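Local coordinates for trehalose-6-phosphate phosphatase (Candida albicans, PDB 5DXI), which belongs to the HAD superfamily as a trehalose-phosphatase domain and holds a magnesium ion and a beryllium trifluoride ion in one site, at residues A7-E19 and T258-A270. Residues are numbered along the deposited sequence; the frame is centred on the assembly and turned at random.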
loop_
_atom_site.group_PDB
_atom_site.type_symbol
_atom_site.label_atom_id
_atom_site.label_comp_id
_atom_site.label_asym_id
_atom_site.label_seq_id
_atom_site.Cartn_x
_atom_site.Cartn_y
_atom_site.Cartn_z
ATOM N N ALA A 7 -8.296 -18.365 0.519
ATOM C CA ALA A 7 -7.208 -18.082 1.465
ATOM C C ALA A 7 -5.890 -18.269 0.736
ATOM O O ALA A 7 -5.805 -19.072 -0.201
ATOM C CB ALA A 7 -7.284 -18.995 2.692
ATOM N N LEU A 8 -4.872 -17.522 1.143
ATOM C CA LEU A 8 -3.546 -17.631 0.537
ATOM C C LEU A 8 -2.994 -19.040 0.694
ATOM O O LEU A 8 -3.073 -19.630 1.770
ATOM C CB LEU A 8 -2.568 -16.623 1.172
ATOM C CG LEU A 8 -1.106 -16.692 0.706
ATOM C CD1 LEU A 8 -0.968 -16.427 -0.799
ATOM C CD2 LEU A 8 -0.230 -15.728 1.525
ATOM N N ASN A 9 -2.443 -19.567 -0.391
ATOM C CA ASN A 9 -1.768 -20.859 -0.402
ATOM C C ASN A 9 -0.323 -20.687 0.109
ATOM O O ASN A 9 0.605 -20.503 -0.670
ATOM C CB ASN A 9 -1.800 -21.430 -1.828
ATOM C CG ASN A 9 -1.281 -22.858 -1.922
ATOM O OD1 ASN A 9 -0.508 -23.319 -1.083
ATOM N ND2 ASN A 9 -1.710 -23.567 -2.966
ATOM N N ARG A 10 -0.144 -20.743 1.422
ATOM C CA ARG A 10 1.160 -20.436 1.995
ATOM C C ARG A 10 2.280 -21.400 1.554
ATOM O O ARG A 10 3.375 -20.941 1.243
ATOM C CB ARG A 10 1.051 -20.370 3.521
ATOM C CG ARG A 10 0.001 -19.355 3.975
ATOM C CD ARG A 10 0.067 -19.072 5.460
ATOM N NE ARG A 10 -1.219 -18.637 6.003
ATOM C CZ ARG A 10 -1.388 -18.252 7.263
ATOM N NH1 ARG A 10 -0.339 -18.223 8.085
ATOM N NH2 ARG A 10 -2.587 -17.884 7.701
ATOM N N PRO A 11 2.007 -22.726 1.487
ATOM C CA PRO A 11 3.076 -23.618 1.000
ATOM C C PRO A 11 3.563 -23.317 -0.414
ATOM O O PRO A 11 4.774 -23.386 -0.657
ATOM C CB PRO A 11 2.426 -25.001 1.072
ATOM C CG PRO A 11 1.492 -24.878 2.244
ATOM C CD PRO A 11 0.903 -23.496 2.099
ATOM N N LEU A 12 2.645 -22.994 -1.324
ATOM C CA LEU A 12 3.023 -22.595 -2.676
ATOM C C LEU A 12 3.842 -21.301 -2.640
ATOM O O LEU A 12 4.848 -21.181 -3.336
ATOM C CB LEU A 12 1.782 -22.409 -3.567
ATOM C CG LEU A 12 2.035 -21.759 -4.939
ATOM C CD1 LEU A 12 3.046 -22.554 -5.739
ATOM C CD2 LEU A 12 0.753 -21.575 -5.748
ATOM N N LEU A 13 3.397 -20.335 -1.842
ATOM C CA LEU A 13 4.118 -19.066 -1.749
ATOM C C LEU A 13 5.561 -19.346 -1.329
ATOM O O LEU A 13 6.513 -18.821 -1.929
ATOM C CB LEU A 13 3.441 -18.102 -0.765
ATOM C CG LEU A 13 4.058 -16.698 -0.734
ATOM C CD1 LEU A 13 3.755 -15.951 -2.039
ATOM C CD2 LEU A 13 3.545 -15.919 0.443
ATOM N N LEU A 14 5.703 -20.218 -0.330
ATOM C CA LEU A 14 7.011 -20.595 0.198
ATOM C C LEU A 14 7.852 -21.260 -0.885
ATOM O O LEU A 14 9.031 -20.950 -1.048
ATOM C CB LEU A 14 6.847 -21.532 1.401
ATOM C CG LEU A 14 8.105 -22.044 2.119
ATOM C CD1 LEU A 14 8.968 -20.897 2.639
ATOM C CD2 LEU A 14 7.722 -22.986 3.254
ATOM N N ASN A 15 7.237 -22.167 -1.643
ATOM C CA ASN A 15 7.958 -22.847 -2.710
ATOM C C ASN A 15 8.432 -21.900 -3.800
ATOM O O ASN A 15 9.561 -22.018 -4.283
ATOM C CB ASN A 15 7.102 -23.964 -3.304
ATOM C CG ASN A 15 7.031 -25.169 -2.385
ATOM O OD1 ASN A 15 7.973 -25.423 -1.624
ATOM N ND2 ASN A 15 5.927 -25.913 -2.441
ATOM N N ASN A 16 7.576 -20.965 -4.197
ATOM C CA ASN A 16 7.945 -20.020 -5.242
ATOM C C ASN A 16 9.068 -19.112 -4.714
ATOM O O ASN A 16 9.994 -18.769 -5.454
ATOM C CB ASN A 16 6.738 -19.186 -5.676
ATOM C CG ASN A 16 6.920 -18.539 -7.049
ATOM O OD1 ASN A 16 6.506 -19.087 -8.059
ATOM N ND2 ASN A 16 7.578 -17.398 -7.087
ATOM N N TYR A 17 8.975 -18.746 -3.433
ATOM C CA TYR A 17 9.994 -17.917 -2.770
ATOM C C TYR A 17 11.365 -18.568 -2.820
ATOM O O TYR A 17 12.323 -17.969 -3.293
ATOM C CB TYR A 17 9.622 -17.648 -1.306
ATOM C CG TYR A 17 10.695 -16.891 -0.514
ATOM C CD1 TYR A 17 10.781 -15.509 -0.578
ATOM C CD2 TYR A 17 11.595 -17.560 0.319
ATOM C CE1 TYR A 17 11.740 -14.807 0.152
ATOM C CE2 TYR A 17 12.563 -16.863 1.052
ATOM C CZ TYR A 17 12.629 -15.486 0.955
ATOM O OH TYR A 17 13.575 -14.772 1.656
ATOM N N LYS A 18 11.446 -19.812 -2.368
ATOM C CA LYS A 18 12.728 -20.493 -2.301
ATOM C C LYS A 18 13.282 -20.848 -3.690
ATOM O O LYS A 18 14.491 -20.995 -3.863
ATOM C CB LYS A 18 12.611 -21.722 -1.389
ATOM C CG LYS A 18 12.240 -21.282 0.027
ATOM C CD LYS A 18 12.104 -22.416 1.034
ATOM C CE LYS A 18 13.074 -22.224 2.224
ATOM N NZ LYS A 18 13.171 -20.809 2.744
ATOM N N GLU A 19 12.406 -20.962 -4.684
ATOM C CA GLU A 19 12.848 -21.227 -6.046
ATOM C C GLU A 19 13.425 -19.982 -6.731
ATOM O O GLU A 19 14.319 -20.088 -7.575
ATOM C CB GLU A 19 11.696 -21.789 -6.885
ATOM C CG GLU A 19 12.096 -22.949 -7.784
ATOM C CD GLU A 19 12.298 -24.244 -7.018
ATOM O OE1 GLU A 19 11.962 -24.294 -5.814
ATOM O OE2 GLU A 19 12.800 -25.213 -7.621
ATOM N N THR A 258 7.041 -19.151 -18.478
ATOM C CA THR A 258 6.589 -19.175 -17.090
ATOM C C THR A 258 7.558 -19.983 -16.246
ATOM O O THR A 258 8.393 -20.707 -16.795
ATOM C CB THR A 258 5.169 -19.768 -16.959
ATOM O OG1 THR A 258 5.144 -21.096 -17.503
ATOM C CG2 THR A 258 4.174 -18.900 -17.708
ATOM N N ASN A 259 7.434 -19.880 -14.922
ATOM C CA ASN A 259 8.278 -20.652 -14.012
ATOM C C ASN A 259 7.761 -22.086 -13.874
ATOM O O ASN A 259 6.835 -22.477 -14.579
ATOM C CB ASN A 259 8.368 -19.981 -12.627
ATOM C CG ASN A 259 7.007 -19.814 -11.946
ATOM O OD1 ASN A 259 6.071 -20.570 -12.197
ATOM N ND2 ASN A 259 6.914 -18.835 -11.041
ATOM N N LYS A 260 8.354 -22.859 -12.963
ATOM C CA LYS A 260 7.942 -24.248 -12.741
ATOM C C LYS A 260 6.503 -24.368 -12.231
ATOM O O LYS A 260 5.952 -25.464 -12.193
ATOM C CB LYS A 260 8.889 -24.962 -11.763
ATOM C CG LYS A 260 8.777 -24.491 -10.326
ATOM C CD LYS A 260 9.699 -25.261 -9.373
ATOM C CE LYS A 260 9.683 -26.757 -9.649
ATOM N NZ LYS A 260 10.302 -27.529 -8.534
ATOM N N PHE A 261 5.915 -23.264 -11.780
ATOM C CA PHE A 261 4.537 -23.299 -11.276
ATOM C C PHE A 261 3.527 -22.751 -12.289
ATOM O O PHE A 261 2.362 -22.530 -11.951
ATOM C CB PHE A 261 4.411 -22.508 -9.963
ATOM C CG PHE A 261 5.506 -22.787 -8.969
ATOM C CD1 PHE A 261 5.383 -23.824 -8.059
ATOM C CD2 PHE A 261 6.646 -21.997 -8.930
ATOM C CE1 PHE A 261 6.384 -24.083 -7.143
ATOM C CE2 PHE A 261 7.648 -22.251 -8.017
ATOM C CZ PHE A 261 7.516 -23.293 -7.120
ATOM N N GLY A 262 3.977 -22.526 -13.522
ATOM C CA GLY A 262 3.132 -21.979 -14.572
ATOM C C GLY A 262 2.746 -20.521 -14.366
ATOM O O GLY A 262 1.835 -20.014 -15.015
ATOM N N SER A 263 3.461 -19.822 -13.491
ATOM C CA SER A 263 3.150 -18.419 -13.237
ATOM C C SER A 263 4.354 -17.539 -13.508
ATOM O O SER A 263 5.359 -17.980 -14.074
ATOM C CB SER A 263 2.665 -18.210 -11.791
ATOM O OG SER A 263 3.732 -18.270 -10.856
ATOM N N TYR A 264 4.224 -16.275 -13.136
ATOM C CA TYR A 264 5.335 -15.350 -13.207
ATOM C C TYR A 264 5.751 -14.918 -11.799
ATOM O O TYR A 264 6.528 -13.978 -11.632
ATOM C CB TYR A 264 4.965 -14.148 -14.065
ATOM C CG TYR A 264 4.670 -14.523 -15.504
ATOM C CD1 TYR A 264 5.681 -14.980 -16.346
ATOM C CD2 TYR A 264 3.390 -14.398 -16.023
ATOM C CE1 TYR A 264 5.417 -15.318 -17.662
ATOM C CE2 TYR A 264 3.117 -14.729 -17.334
ATOM C CZ TYR A 264 4.134 -15.190 -18.147
ATOM O OH TYR A 264 3.859 -15.517 -19.454
ATOM N N GLY A 265 5.228 -15.612 -10.791
ATOM C CA GLY A 265 5.577 -15.308 -9.411
ATOM C C GLY A 265 4.879 -14.090 -8.823
ATOM O O GLY A 265 5.331 -13.544 -7.814
ATOM N N VAL A 266 3.747 -13.696 -9.404
ATOM C CA VAL A 266 3.058 -12.491 -8.953
ATOM C C VAL A 266 1.958 -12.803 -7.928
ATOM O O VAL A 266 0.971 -13.475 -8.240
ATOM C CB VAL A 266 2.448 -11.737 -10.146
ATOM C CG1 VAL A 266 1.815 -10.434 -9.690
ATOM C CG2 VAL A 266 3.516 -11.467 -11.194
ATOM N N TYR A 267 2.113 -12.299 -6.704
ATOM C CA TYR A 267 1.131 -12.600 -5.667
ATOM C C TYR A 267 0.544 -11.334 -5.014
ATOM O O TYR A 267 1.056 -10.843 -3.997
ATOM C CB TYR A 267 1.742 -13.511 -4.597
ATOM C CG TYR A 267 2.279 -14.830 -5.131
ATOM C CD1 TYR A 267 1.443 -15.929 -5.317
ATOM C CD2 TYR A 267 3.633 -14.985 -5.411
ATOM C CE1 TYR A 267 1.934 -17.137 -5.798
ATOM C CE2 TYR A 267 4.136 -16.182 -5.882
ATOM C CZ TYR A 267 3.283 -17.254 -6.075
ATOM O OH TYR A 267 3.801 -18.439 -6.540
ATOM N N PRO A 268 -0.528 -10.790 -5.609
ATOM C CA PRO A 268 -1.245 -9.711 -4.923
ATOM C C PRO A 268 -2.236 -10.294 -3.925
ATOM O O PRO A 268 -3.125 -11.067 -4.296
ATOM C CB PRO A 268 -1.960 -8.974 -6.052
ATOM C CG PRO A 268 -2.108 -9.996 -7.151
ATOM C CD PRO A 268 -1.053 -11.054 -6.967
ATOM N N VAL A 269 -2.087 -9.907 -2.663
ATOM C CA VAL A 269 -2.813 -10.551 -1.579
ATOM C C VAL A 269 -3.502 -9.512 -0.700
ATOM O O VAL A 269 -2.845 -8.633 -0.137
ATOM C CB VAL A 269 -1.862 -11.405 -0.710
ATOM C CG1 VAL A 269 -2.647 -12.143 0.359
ATOM C CG2 VAL A 269 -1.073 -12.385 -1.578
ATOM N N ALA A 270 -4.822 -9.604 -0.582
ATOM C CA ALA A 270 -5.556 -8.674 0.269
ATOM C C ALA A 270 -5.509 -9.096 1.731
ATOM O O ALA A 270 -5.492 -10.283 2.049
ATOM C CB ALA A 270 -7.018 -8.545 -0.186
#
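Helix 10-19, whose residues L12, L13 and N16 touch Y267, runs roughly antiparallel to strand 266-270, the segment axes 10.8 Å apart at an angle of 140°. The contact illustrates how a few large side chains from a strand and its leading loop can hold a helix against a sheet: two aromatic rings carry most of it. The side chain of Y267 points from the strand toward the helix, and L13 CD1 lies over one face of its ring, 3.7 Å from the centroid, as a CH-pi contact. In L13, CG anti to the backbone N (chi1 -174°) and the second torsion together set this methyl over the ring. The hydroxyl end lies against N16, with L12 CG alongside: Y267 OH is 3.2 Å from N16 CB, and the amide of N16 meets the ring at its edge, the two planes 79° apart.

F261 belongs to the type I turn 259-262. Its CD1 packs against L12 CD1 at 3.5 Å, while CZ abuts N15 and the ring edge meets E19 CB. N259 braces the turn with its side chain: OD1 accepts from F261 N and S263 N, one on each face of its carbonyl plane, the former bond completing an Asx turn, and ND2 donates to S263 OG. The same ND2 lies 3.0 Å from OD1 of the buried N16. At the helix C-terminal end, a long salt bridge joins E19 OE2 to K260 NZ (3.5 Å); at the other end, N9 caps the helix through L12 N, and L8 CD1 reaches V269 CG2.

Strand 266-271 lies between strands 227-232 and 282-284 in the parallel part of the Rossmann-like HAD sheet. Helix 10-19 covers one side, L13 and N16 also touching F227. Beside it, helix 287-298 touches L8, R10 and L13; V266 points away, toward helix 235-253.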